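Local coordinates for protein trans-4-hydroxy-L-proline dehydratase (Clostridioides difficile 70-100-2010, PDB 6VXC) that catalyses the glycyl-radical dehydration of trans-4-hydroxy-L-proline to (S)-1-pyrroline-5-carboxylate, a step in anaerobic hydroxyproline breakdown, at residues E34-A39 against K337-P342; L221-I226 against P540-S545; E634-I639 against A711-I716. All blocks are in the same frame, centred on the assembly; numbering follows the deposited sequence.

Contacts 1 and 2 interleave along the chain, in the order 34-39, 221-226, 337-342, 540-545, and their centres lie 30 Å apart. Each joins segments about 300 residues apart, whereas those of contact 3 are separated by 72. Contacts 1 and 2 both belong to the pyruvate formate lyase-like part, and helix 276-293 is touched by side chains of 337-342 and of 540-545. Contact 3 follows both in sequence; its centre is 41 Å from that of contact 1 and 42 Å from that of contact 2, across the chain's centre from contact 1. It joins helix 630-647 to a loop in the glycine radical part of the chain. All three lie away from the probable catalytic residues.

Contact 1: residues E34-A39 against K337-P342; sequences EESINA and KFNNQP
The hydroxyl of S36 is held between the amides of N339 and N340, two neighbouring residues whose side chains both reach this one oxygen. S36 OG donates to N340 OD1 at 2.8 Å, and the hydroxyl oxygen stands at a C=O...donor angle of 153°, tilted moderately from the carbonyl plane. The other amide works in the reverse sense: N339 ND2 gives a hydrogen to S36 OG at 2.8 Å, nearly straight at 166° and with the oxygen close to the plane of the amide. The two partners reach OG from widely separated directions, so one hydroxyl both gives and receives and its rotation is fixed. The serine takes this place because OG stands anti to its backbone N (chi1 -176°), which projects it from helix 27-38 at the facing chain. I37 CG2 lies 4.4 Å from N339 ND2, a loose methyl-to-amide contact at the margin.

Two waters widen the junction. One gives a hydrogen to E35 OE1 at 2.7 Å and accepts from N340 ND2 at 3.3 Å. The second water donates to two backbone carbonyls, S36 O at 2.8 Å and N339 O at 2.9 Å, joining the main chains of the two segments. Behind the asparagines, the carboxylate of E92 gathers N340 ND2, K337 NZ and Q341 NE2, and E87 shares the lysine. The whole is a polar, water-assisted docking of one helix against another near their C-terminal turns, and it fastens the N-terminal helix 27-38 to helix 324-339 within the pyruvate formate lyase-like fold of glycyl radical enzymes.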
ATOM      1  N   GLU A  34      -2.552  -4.679  24.773  1.00 16.09           N
ATOM      2  CA  GLU A  34      -2.022  -3.581  25.577  1.00 16.78           C
ATOM      3  C   GLU A  34      -0.502  -3.468  25.427  1.00 18.40           C
ATOM      4  O   GLU A  34       0.042  -2.360  25.412  1.00 21.50           O
ATOM      5  CB  GLU A  34      -2.439  -3.767  27.043  1.00 21.42           C
ATOM      6  CG  GLU A  34      -2.115  -2.619  27.983  1.00 25.90           C
ATOM      7  CD  GLU A  34      -3.000  -1.370  27.786  1.00 33.60           C
ATOM      8  OE1 GLU A  34      -4.010  -1.419  27.049  1.00 29.30           O
ATOM      9  OE2 GLU A  34      -2.673  -0.322  28.381  1.00 40.44           O
ATOM     10  N   GLU A  35       0.204  -4.596  25.343  1.00 17.29           N
ATOM     11  CA  GLU A  35       1.631  -4.542  25.034  1.00 19.89           C
ATOM     12  C   GLU A  35       1.871  -3.858  23.690  1.00 17.69           C
ATOM     13  O   GLU A  35       2.774  -3.026  23.551  1.00 18.07           O
ATOM     14  CB  GLU A  35       2.221  -5.948  25.013  1.00 18.20           C
ATOM     15  CG  GLU A  35       3.725  -5.961  24.763  1.00 21.13           C
ATOM     16  CD  GLU A  35       4.298  -7.366  24.723  1.00 24.85           C
ATOM     17  OE1 GLU A  35       3.698  -8.243  24.070  1.00 27.62           O
ATOM     18  OE2 GLU A  35       5.324  -7.609  25.381  1.00 26.71           O
ATOM     19  N   SER A  36       1.065  -4.211  22.691  1.00 15.55           N
ATOM     20  CA  SER A  36       1.242  -3.697  21.339  1.00 14.06           C
ATOM     21  C   SER A  36       1.051  -2.181  21.278  1.00 16.32           C
ATOM     22  O   SER A  36       1.867  -1.463  20.693  1.00 18.02           O
ATOM     23  CB  SER A  36       0.262  -4.412  20.408  1.00 14.70           C
ATOM     24  OG  SER A  36       0.441  -4.020  19.062  1.00 15.11           O
ATOM     25  N   ILE A  37      -0.035  -1.671  21.863  1.00 16.20           N
ATOM     26  CA  ILE A  37      -0.303  -0.249  21.708  1.00 15.34           C
ATOM     27  C   ILE A  37       0.628   0.592  22.561  1.00 16.44           C
ATOM     28  O   ILE A  37       0.768   1.788  22.308  1.00 19.70           O
ATOM     29  CB  ILE A  37      -1.762   0.105  22.050  1.00 18.13           C
ATOM     30  CG1 ILE A  37      -2.038  -0.188  23.529  1.00 18.08           C
ATOM     31  CG2 ILE A  37      -2.713  -0.644  21.150  1.00 18.58           C
ATOM     32  CD1 ILE A  37      -3.359   0.333  24.020  1.00 20.59           C
ATOM     33  N   ASN A  38       1.304  -0.002  23.539  1.00 18.40           N
ATOM     34  CA  ASN A  38       2.243   0.745  24.369  1.00 20.26           C
ATOM     35  C   ASN A  38       3.685   0.664  23.880  1.00 20.12           C
ATOM     36  O   ASN A  38       4.544   1.347  24.437  1.00 23.82           O
ATOM     37  CB  ASN A  38       2.176   0.263  25.829  1.00 20.42           C
ATOM     38  CG  ASN A  38       0.907   0.717  26.548  1.00 23.84           C
ATOM     39  OD1 ASN A  38       0.520   1.882  26.492  1.00 24.58           O
ATOM     40  ND2 ASN A  38       0.250  -0.216  27.212  1.00 27.03           N
ATOM     41  N   ALA A  39       3.980  -0.143  22.866  1.00 17.77           N
ATOM     42  CA  ALA A  39       5.355  -0.261  22.395  1.00 18.31           C
ATOM     43  C   ALA A  39       5.814   1.025  21.720  1.00 20.07           C
ATOM     44  O   ALA A  39       5.081   1.633  20.939  1.00 19.54           O
ATOM     45  CB  ALA A  39       5.487  -1.442  21.438  1.00 16.13           C
ATOM     46  N   LYS A 337       0.026  -9.190  16.037  1.00 14.22           N
ATOM     47  CA  LYS A 337       1.338  -9.354  15.404  1.00 12.14           C
ATOM     48  C   LYS A 337       1.544  -8.343  14.279  1.00 14.21           C
ATOM     49  O   LYS A 337       2.610  -7.725  14.178  1.00 14.64           O
ATOM     50  CB  LYS A 337       1.535 -10.773  14.880  1.00 10.00           C
ATOM     51  CG  LYS A 337       1.489 -11.867  15.933  1.00 14.59           C
ATOM     52  CD  LYS A 337       2.518 -11.649  17.067  1.00 18.90           C
ATOM     53  CE  LYS A 337       3.946 -11.523  16.603  1.00 16.88           C
ATOM     54  NZ  LYS A 337       4.931 -11.325  17.732  1.00 15.87           N
ATOM     55  N   PHE A 338       0.537  -8.168  13.419  1.00 12.17           N
ATOM     56  CA  PHE A 338       0.607  -7.110  12.412  1.00 12.38           C
ATOM     57  C   PHE A 338       0.870  -5.754  13.068  1.00 13.07           C
ATOM     58  O   PHE A 338       1.728  -4.985  12.620  1.00 14.63           O
ATOM     59  CB  PHE A 338      -0.696  -7.041  11.613  1.00  9.83           C
ATOM     60  CG  PHE A 338      -0.850  -8.092  10.548  1.00  9.76           C
ATOM     61  CD1 PHE A 338      -0.170  -7.999   9.347  1.00  9.36           C
ATOM     62  CD2 PHE A 338      -1.757  -9.143  10.723  1.00  9.26           C
ATOM     63  CE1 PHE A 338      -0.353  -8.944   8.356  1.00  9.31           C
ATOM     64  CE2 PHE A 338      -1.939 -10.091   9.747  1.00  9.60           C
ATOM     65  CZ  PHE A 338      -1.242  -9.997   8.558  1.00 10.18           C
ATOM     66  N   ASN A 339       0.126  -5.441  14.134  1.00 11.90           N
ATOM     67  CA  ASN A 339       0.237  -4.138  14.777  1.00 12.94           C
ATOM     68  C   ASN A 339       1.575  -3.932  15.471  1.00 11.95           C
ATOM     69  O   ASN A 339       1.910  -2.788  15.793  1.00 14.57           O
ATOM     70  CB  ASN A 339      -0.898  -3.930  15.793  1.00 11.11           C
ATOM     71  CG  ASN A 339      -1.078  -2.460  16.164  1.00 13.26           C
ATOM     72  OD1 ASN A 339      -1.469  -1.643  15.330  1.00 14.98           O
ATOM     73  ND2 ASN A 339      -0.831  -2.130  17.421  1.00 13.04           N
ATOM     74  N   ASN A 340       2.332  -5.003  15.714  1.00 11.92           N
ATOM     75  CA  ASN A 340       3.677  -4.900  16.264  1.00 14.15           C
ATOM     76  C   ASN A 340       4.751  -4.557  15.226  1.00 13.71           C
ATOM     77  O   ASN A 340       5.886  -4.298  15.635  1.00 14.47           O
ATOM     78  CB  ASN A 340       4.078  -6.224  16.953  1.00 12.12           C
ATOM     79  CG  ASN A 340       3.403  -6.417  18.309  1.00 14.69           C
ATOM     80  OD1 ASN A 340       2.730  -5.529  18.809  1.00 16.24           O
ATOM     81  ND2 ASN A 340       3.609  -7.579  18.909  1.00 16.13           N
ATOM     82  N   GLN A 341       4.433  -4.527  13.925  1.00 13.99           N
ATOM     83  CA  GLN A 341       5.419  -4.290  12.858  1.00 13.51           C
ATOM     84  C   GLN A 341       5.161  -2.967  12.142  1.00 12.23           C
ATOM     85  O   GLN A 341       4.372  -2.920  11.180  1.00 15.19           O
ATOM     86  CB  GLN A 341       5.420  -5.434  11.830  1.00 13.00           C
ATOM     87  CG  GLN A 341       5.184  -6.839  12.407  1.00 12.04           C
ATOM     88  CD  GLN A 341       6.154  -7.201  13.511  1.00 13.81           C
ATOM     89  OE1 GLN A 341       7.358  -6.950  13.417  1.00 16.16           O
ATOM     90  NE2 GLN A 341       5.631  -7.812  14.565  1.00 15.12           N
ATOM     91  N   PRO A 342       5.833  -1.888  12.519  1.00 12.97           N
ATOM     92  CA  PRO A 342       5.721  -0.651  11.739  1.00 12.13           C
ATOM     93  C   PRO A 342       6.396  -0.792  10.381  1.00 11.22           C
ATOM     94  O   PRO A 342       7.254  -1.644  10.166  1.00 12.06           O
ATOM     95  CB  PRO A 342       6.453   0.379  12.607  1.00 11.88           C
ATOM     96  CG  PRO A 342       7.479  -0.441  13.334  1.00 12.43           C
ATOM     97  CD  PRO A 342       6.791  -1.758  13.626  1.00 11.27           C
TER
HETATM   98  O   HOH W   1       2.164  -8.119  21.814  1.00 16.39           O
HETATM   99  O   HOH W   2       3.021  -1.429  18.138  1.00 23.32           O

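Contact 2: residues L221-I226 against P540-S545; sequences LEAMAI and PCPLMS
The flat group here is the peptide joining A223 to M224, and the puckered pyrrolidine ring of P542 sits on one of its faces. P542 CB lies above that face, 3.6 Å from A223 C and 3.5 Å from A223 O, while the adjacent P542 CG rests 3.6 Å from A223 CB. The motif is a helix start packed on the flank of a long helix: C541 is the N-cap residue of helix 542-546, and P542, which opens its first turn, presses against helix 214-248 within the glycyl radical enzyme fold. A proline suits this place: its nitrogen has no hydrogen to offer, and at the first helical position no backbone N-H is needed for a bond to the residue four places back.

The backbone N-H groups that follow, of L543 and M544, are taken up by the two carboxylate oxygens of E293, the last residue of helix 276-293. M224 lies along the turn. Its CG stands anti to its carbonyl carbon (chi1 -70°) and reaches P542 O at 3.7 Å, and the chain then bends at the sulfur, leaving both SD and CE beside the serine one turn further on. M224 also touches I199 of helix 192-205. S545 turns its methylene to the methionine and its hydroxyl away to the backbone N of Y558, so apolar and polar needs are met by different atoms of one residue: S545 CB sits 3.9 Å from M224 SD and 4.0 Å from M224 CE.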
ATOM      1  N   LEU A 221      17.572 -20.564  -9.043  1.00 16.33           N
ATOM      2  CA  LEU A 221      17.062 -21.753  -8.357  1.00 15.84           C
ATOM      3  C   LEU A 221      17.949 -22.131  -7.170  1.00 15.65           C
ATOM      4  O   LEU A 221      17.444 -22.504  -6.105  1.00 14.89           O
ATOM      5  CB  LEU A 221      16.960 -22.912  -9.354  1.00 11.79           C
ATOM      6  CG  LEU A 221      15.831 -22.757 -10.376  1.00 16.18           C
ATOM      7  CD1 LEU A 221      16.067 -23.606 -11.594  1.00 15.05           C
ATOM      8  CD2 LEU A 221      14.473 -23.110  -9.757  1.00 13.64           C
ATOM      9  N   GLU A 222      19.271 -22.040  -7.331  1.00 16.53           N
ATOM     10  CA  GLU A 222      20.160 -22.281  -6.194  1.00 17.33           C
ATOM     11  C   GLU A 222      19.862 -21.325  -5.047  1.00 13.95           C
ATOM     12  O   GLU A 222      19.884 -21.720  -3.877  1.00 17.13           O
ATOM     13  CB  GLU A 222      21.635 -22.154  -6.600  1.00 18.82           C
ATOM     14  CG  GLU A 222      22.176 -23.292  -7.411  1.00 24.69           C
ATOM     15  CD  GLU A 222      23.675 -23.154  -7.728  1.00 26.10           C
ATOM     16  OE1 GLU A 222      24.290 -24.192  -8.043  1.00 34.15           O
ATOM     17  OE2 GLU A 222      24.235 -22.035  -7.646  1.00 23.91           O
ATOM     18  N   ALA A 223      19.614 -20.051  -5.356  1.00 15.05           N
ATOM     19  CA  ALA A 223      19.270 -19.108  -4.303  1.00 13.26           C
ATOM     20  C   ALA A 223      17.955 -19.486  -3.623  1.00 13.25           C
ATOM     21  O   ALA A 223      17.829 -19.388  -2.400  1.00 14.29           O
ATOM     22  CB  ALA A 223      19.201 -17.690  -4.872  1.00 14.16           C
ATOM     23  N   MET A 224      16.961 -19.907  -4.406  1.00 15.62           N
ATOM     24  CA  MET A 224      15.683 -20.299  -3.818  1.00 15.06           C
ATOM     25  C   MET A 224      15.853 -21.460  -2.853  1.00 14.09           C
ATOM     26  O   MET A 224      15.204 -21.499  -1.800  1.00 17.40           O
ATOM     27  CB  MET A 224      14.673 -20.645  -4.914  1.00 13.71           C
ATOM     28  CG  MET A 224      14.193 -19.445  -5.711  1.00 12.64           C
ATOM     29  SD  MET A 224      13.031 -19.937  -6.990  1.00 18.13           S
ATOM     30  CE  MET A 224      13.652 -19.019  -8.371  1.00 13.45           C
ATOM     31  N   ALA A 225      16.717 -22.422  -3.201  1.00 16.29           N
ATOM     32  CA  ALA A 225      16.965 -23.569  -2.327  1.00 13.25           C
ATOM     33  C   ALA A 225      17.577 -23.138  -1.000  1.00 14.61           C
ATOM     34  O   ALA A 225      17.220 -23.662   0.065  1.00 17.13           O
ATOM     35  CB  ALA A 225      17.869 -24.581  -3.037  1.00 15.25           C
ATOM     36  N   ILE A 226      18.508 -22.193  -1.044  1.00 14.52           N
ATOM     37  CA  ILE A 226      19.091 -21.674   0.184  1.00 15.65           C
ATOM     38  C   ILE A 226      18.036 -20.948   1.016  1.00 15.68           C
ATOM     39  O   ILE A 226      18.022 -21.050   2.244  1.00 14.71           O
ATOM     40  CB  ILE A 226      20.297 -20.776  -0.150  1.00 12.24           C
ATOM     41  CG1 ILE A 226      21.438 -21.634  -0.748  1.00 17.70           C
ATOM     42  CG2 ILE A 226      20.730 -20.010   1.082  1.00 12.97           C
ATOM     43  CD1 ILE A 226      22.531 -20.833  -1.448  1.00 17.35           C
ATOM     44  N   PRO A 540      17.377  -9.115  -5.936  1.00 15.01           N
ATOM     45  CA  PRO A 540      16.658 -10.370  -6.140  1.00 16.56           C
ATOM     46  C   PRO A 540      16.122 -10.845  -4.804  1.00 14.74           C
ATOM     47  O   PRO A 540      16.677 -10.551  -3.749  1.00 17.08           O
ATOM     48  CB  PRO A 540      17.725 -11.316  -6.701  1.00 19.97           C
ATOM     49  CG  PRO A 540      19.010 -10.771  -6.198  1.00 14.08           C
ATOM     50  CD  PRO A 540      18.825  -9.272  -6.162  1.00 14.91           C
ATOM     51  N   CYS A 541      14.990 -11.522  -4.841  1.00 15.84           N
ATOM     52  CA  CYS A 541      14.320 -11.957  -3.617  1.00 14.89           C
ATOM     53  C   CYS A 541      14.028 -13.444  -3.720  1.00 13.85           C
ATOM     54  O   CYS A 541      12.893 -13.845  -3.991  1.00 15.14           O
ATOM     55  CB  CYS A 541      13.056 -11.124  -3.361  1.00 15.12           C
ATOM     56  SG  CYS A 541      11.999 -10.896  -4.827  1.00 16.47           S
ATOM     57  N   PRO A 542      15.036 -14.297  -3.497  1.00 17.50           N
ATOM     58  CA  PRO A 542      14.803 -15.749  -3.617  1.00 14.44           C
ATOM     59  C   PRO A 542      13.722 -16.266  -2.684  1.00 13.50           C
ATOM     60  O   PRO A 542      12.989 -17.183  -3.072  1.00 17.46           O
ATOM     61  CB  PRO A 542      16.163 -16.378  -3.273  1.00 13.74           C
ATOM     62  CG  PRO A 542      17.132 -15.259  -3.194  1.00 15.28           C
ATOM     63  CD  PRO A 542      16.390 -13.969  -3.039  1.00 14.30           C
ATOM     64  N   LEU A 543      13.580 -15.726  -1.475  1.00 11.78           N
ATOM     65  CA  LEU A 543      12.515 -16.243  -0.616  1.00 11.73           C
ATOM     66  C   LEU A 543      11.148 -15.958  -1.231  1.00 13.05           C
ATOM     67  O   LEU A 543      10.358 -16.877  -1.451  1.00 14.07           O
ATOM     68  CB  LEU A 543      12.609 -15.671   0.803  1.00 14.99           C
ATOM     69  CG  LEU A 543      11.475 -16.109   1.749  1.00 12.73           C
ATOM     70  CD1 LEU A 543      11.462 -17.642   1.897  1.00 15.11           C
ATOM     71  CD2 LEU A 543      11.581 -15.451   3.144  1.00 13.29           C
ATOM     72  N   MET A 544      10.873 -14.704  -1.593  1.00 13.31           N
ATOM     73  CA  MET A 544       9.577 -14.418  -2.207  1.00 12.91           C
ATOM     74  C   MET A 544       9.344 -15.285  -3.444  1.00 14.90           C
ATOM     75  O   MET A 544       8.223 -15.753  -3.680  1.00 13.17           O
ATOM     76  CB  MET A 544       9.457 -12.934  -2.561  1.00 12.81           C
ATOM     77  CG  MET A 544       8.109 -12.557  -3.192  1.00 19.07           C
ATOM     78  SD  MET A 544       6.755 -12.579  -1.981  1.00 21.90           S
ATOM     79  CE  MET A 544       7.204 -11.136  -1.026  1.00 13.66           C
ATOM     80  N   SER A 545      10.395 -15.530  -4.232  1.00 14.25           N
ATOM     81  CA  SER A 545      10.228 -16.308  -5.452  1.00 11.49           C
ATOM     82  C   SER A 545       9.716 -17.717  -5.170  1.00 13.49           C
ATOM     83  O   SER A 545       9.014 -18.290  -6.007  1.00 14.37           O
ATOM     84  CB  SER A 545      11.544 -16.360  -6.230  1.00 12.02           C
ATOM     85  OG  SER A 545      11.976 -15.055  -6.582  1.00 15.53           O
TER

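Contact 3: residues E634-I639 against A711-I716; sequences EIMQEI and AKMDHI
Q637 reaches from helix 630-647 to the backbone of K712. From CB the chain sets off with CG anti to the carbonyl carbon (chi1 -71°) and then runs extended toward the loop. Q637 CG passes 3.4 Å from K712 O, Q637 CD lies 3.5 Å from that same oxygen, and the tip closes the contact: Q637 NE2 donates to K712 O at 2.8 Å with an N-H...O angle of 158°. The donor comes in bent, at a C=O...donor angle of 132°, and tilted out of the carbonyl plane. Q637 NE2 also lies 3.7 Å from K712 CB.

Beside this bond two methionines cross at about a right angle, M636 SD meeting M713 CE at 3.8 Å, while M636 CE rests 3.6 Å from M713 N. K712 sends its ammonium group off to salt bridges with D628, D630 and D633. The chemistry is thus divided: the Q637 amide donates one N-H to the K712 carbonyl, thioethers give a soft apolar fit, and three carboxylates pair with the lysine NZ, together fixing the loop after helix 703-711 to the helix.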
ATOM      1  N   GLU A 634     -17.663  15.167 -18.218  1.00 14.01           N
ATOM      2  CA  GLU A 634     -17.077  14.814 -19.506  1.00 13.97           C
ATOM      3  C   GLU A 634     -15.620  15.239 -19.580  1.00 13.62           C
ATOM      4  O   GLU A 634     -14.820  14.609 -20.280  1.00 14.00           O
ATOM      5  CB  GLU A 634     -17.856  15.469 -20.648  1.00 17.04           C
ATOM      6  CG  GLU A 634     -19.178  14.824 -20.937  1.00 22.82           C
ATOM      7  CD  GLU A 634     -19.956  15.549 -22.019  1.00 37.11           C
ATOM      8  OE1 GLU A 634     -19.462  16.584 -22.534  1.00 39.38           O
ATOM      9  OE2 GLU A 634     -21.067  15.082 -22.345  1.00 38.42           O
ATOM     10  N   ILE A 635     -15.278  16.337 -18.912  1.00 14.42           N
ATOM     11  CA  ILE A 635     -13.887  16.762 -18.848  1.00 11.53           C
ATOM     12  C   ILE A 635     -13.090  15.799 -17.985  1.00 12.55           C
ATOM     13  O   ILE A 635     -11.956  15.435 -18.325  1.00 12.36           O
ATOM     14  CB  ILE A 635     -13.807  18.214 -18.344  1.00 12.76           C
ATOM     15  CG1 ILE A 635     -14.457  19.138 -19.382  1.00 13.27           C
ATOM     16  CG2 ILE A 635     -12.364  18.627 -18.093  1.00 10.28           C
ATOM     17  CD1 ILE A 635     -14.350  20.596 -19.043  1.00 15.76           C
ATOM     18  N   MET A 636     -13.674  15.352 -16.868  1.00 12.53           N
ATOM     19  CA  MET A 636     -13.040  14.292 -16.092  1.00 12.13           C
ATOM     20  C   MET A 636     -12.724  13.091 -16.969  1.00 10.69           C
ATOM     21  O   MET A 636     -11.637  12.517 -16.890  1.00 12.71           O
ATOM     22  CB  MET A 636     -13.911  13.878 -14.905  1.00 10.39           C
ATOM     23  CG  MET A 636     -13.308  12.704 -14.098  1.00 11.99           C
ATOM     24  SD  MET A 636     -13.602  11.068 -14.802  1.00 16.84           S
ATOM     25  CE  MET A 636     -15.338  10.847 -14.401  1.00 12.53           C
ATOM     26  N   GLN A 637     -13.693  12.662 -17.774  1.00 12.44           N
ATOM     27  CA  GLN A 637     -13.471  11.502 -18.629  1.00 13.30           C
ATOM     28  C   GLN A 637     -12.345  11.750 -19.631  1.00 13.38           C
ATOM     29  O   GLN A 637     -11.525  10.864 -19.881  1.00 13.57           O
ATOM     30  CB  GLN A 637     -14.762  11.132 -19.343  1.00 12.37           C
ATOM     31  CG  GLN A 637     -15.832  10.533 -18.437  1.00 14.17           C
ATOM     32  CD  GLN A 637     -17.098  10.219 -19.202  1.00 15.02           C
ATOM     33  OE1 GLN A 637     -17.615  11.062 -19.920  1.00 26.51           O
ATOM     34  NE2 GLN A 637     -17.573   8.992 -19.096  1.00 17.32           N
ATOM     35  N   GLU A 638     -12.296  12.946 -20.215  1.00 15.75           N
ATOM     36  CA  GLU A 638     -11.238  13.255 -21.175  1.00 11.65           C
ATOM     37  C   GLU A 638      -9.874  13.219 -20.510  1.00 11.86           C
ATOM     38  O   GLU A 638      -8.922  12.657 -21.054  1.00 14.93           O
ATOM     39  CB  GLU A 638     -11.480  14.624 -21.810  1.00 12.40           C
ATOM     40  CG  GLU A 638     -12.667  14.647 -22.738  1.00 18.39           C
ATOM     41  CD  GLU A 638     -12.899  16.007 -23.390  1.00 34.21           C
ATOM     42  OE1 GLU A 638     -12.034  16.910 -23.244  1.00 29.61           O
ATOM     43  OE2 GLU A 638     -13.956  16.165 -24.051  1.00 41.81           O
ATOM     44  N   ILE A 639      -9.765  13.808 -19.320  1.00 11.68           N
ATOM     45  CA  ILE A 639      -8.505  13.780 -18.591  1.00 10.92           C
ATOM     46  C   ILE A 639      -8.135  12.341 -18.251  1.00 11.24           C
ATOM     47  O   ILE A 639      -6.998  11.908 -18.460  1.00 11.56           O
ATOM     48  CB  ILE A 639      -8.587  14.664 -17.328  1.00 12.04           C
ATOM     49  CG1 ILE A 639      -8.865  16.133 -17.678  1.00 10.85           C
ATOM     50  CG2 ILE A 639      -7.310  14.541 -16.526  1.00 10.28           C
ATOM     51  CD1 ILE A 639      -9.302  16.994 -16.456  1.00  9.98           C
ATOM     52  N   ALA A 711     -18.723   6.966 -11.244  1.00 11.77           N
ATOM     53  CA  ALA A 711     -18.967   5.807 -12.094  1.00 11.41           C
ATOM     54  C   ALA A 711     -18.731   6.095 -13.575  1.00 13.96           C
ATOM     55  O   ALA A 711     -18.600   5.149 -14.360  1.00 15.52           O
ATOM     56  CB  ALA A 711     -20.390   5.296 -11.885  1.00 11.49           C
ATOM     57  N   LYS A 712     -18.644   7.371 -13.968  1.00 13.57           N
ATOM     58  CA  LYS A 712     -18.387   7.735 -15.357  1.00 12.16           C
ATOM     59  C   LYS A 712     -16.927   7.526 -15.744  1.00 13.41           C
ATOM     60  O   LYS A 712     -16.606   7.544 -16.935  1.00 14.61           O
ATOM     61  CB  LYS A 712     -18.810   9.188 -15.601  1.00 12.20           C
ATOM     62  CG  LYS A 712     -20.308   9.424 -15.399  1.00 10.21           C
ATOM     63  CD  LYS A 712     -20.658  10.913 -15.457  1.00 10.49           C
ATOM     64  CE  LYS A 712     -22.109  11.160 -15.032  1.00 10.30           C
ATOM     65  NZ  LYS A 712     -22.413  12.623 -15.073  1.00 12.14           N
ATOM     66  N   MET A 713     -16.056   7.344 -14.760  1.00 14.25           N
ATOM     67  CA  MET A 713     -14.704   6.864 -14.974  1.00 15.93           C
ATOM     68  C   MET A 713     -14.743   5.352 -15.202  1.00 16.01           C
ATOM     69  O   MET A 713     -15.473   4.631 -14.518  1.00 14.23           O
ATOM     70  CB  MET A 713     -13.849   7.223 -13.755  1.00 14.26           C
ATOM     71  CG  MET A 713     -12.391   6.865 -13.826  1.00 21.74           C
ATOM     72  SD  MET A 713     -11.518   7.262 -12.299  1.00 27.73           S
ATOM     73  CE  MET A 713     -11.341   9.033 -12.494  1.00 15.99           C
ATOM     74  N   ASP A 714     -13.964   4.869 -16.173  1.00 13.66           N
ATOM     75  CA  ASP A 714     -14.016   3.444 -16.513  1.00 14.52           C
ATOM     76  C   ASP A 714     -13.081   2.681 -15.577  1.00 11.75           C
ATOM     77  O   ASP A 714     -11.910   2.446 -15.876  1.00 13.60           O
ATOM     78  CB  ASP A 714     -13.672   3.204 -17.979  1.00 15.60           C
ATOM     79  CG  ASP A 714     -14.108   1.816 -18.448  1.00 15.68           C
ATOM     80  OD1 ASP A 714     -14.562   1.026 -17.593  1.00 15.76           O
ATOM     81  OD2 ASP A 714     -14.024   1.518 -19.654  1.00 19.08           O
ATOM     82  N   HIS A 715     -13.623   2.266 -14.433  1.00 12.44           N
ATOM     83  CA  HIS A 715     -12.826   1.563 -13.438  1.00 11.24           C
ATOM     84  C   HIS A 715     -12.245   0.264 -13.978  1.00 11.15           C
ATOM     85  O   HIS A 715     -11.158  -0.141 -13.561  1.00 12.90           O
ATOM     86  CB  HIS A 715     -13.678   1.296 -12.192  1.00 11.91           C
ATOM     87  CG  HIS A 715     -14.274   2.541 -11.626  1.00 12.71           C
ATOM     88  ND1 HIS A 715     -13.652   3.277 -10.650  1.00 11.29           N
ATOM     89  CD2 HIS A 715     -15.401   3.221 -11.949  1.00 14.00           C
ATOM     90  CE1 HIS A 715     -14.369   4.357 -10.386  1.00 10.64           C
ATOM     91  NE2 HIS A 715     -15.439   4.343 -11.158  1.00 13.13           N
ATOM     92  N   ILE A 716     -12.930  -0.385 -14.921  1.00 12.37           N
ATOM     93  CA  ILE A 716     -12.470  -1.690 -15.379  1.00 10.03           C
ATOM     94  C   ILE A 716     -11.114  -1.594 -16.068  1.00 12.91           C
ATOM     95  O   ILE A 716     -10.348  -2.563 -16.071  1.00 14.08           O
ATOM     96  CB  ILE A 716     -13.518  -2.348 -16.292  1.00 11.26           C
ATOM     97  CG1 ILE A 716     -14.879  -2.395 -15.599  1.00 14.30           C
ATOM     98  CG2 ILE A 716     -13.044  -3.731 -16.719  1.00 13.48           C
ATOM     99  CD1 ILE A 716     -14.813  -2.909 -14.200  1.00 15.81           C
TER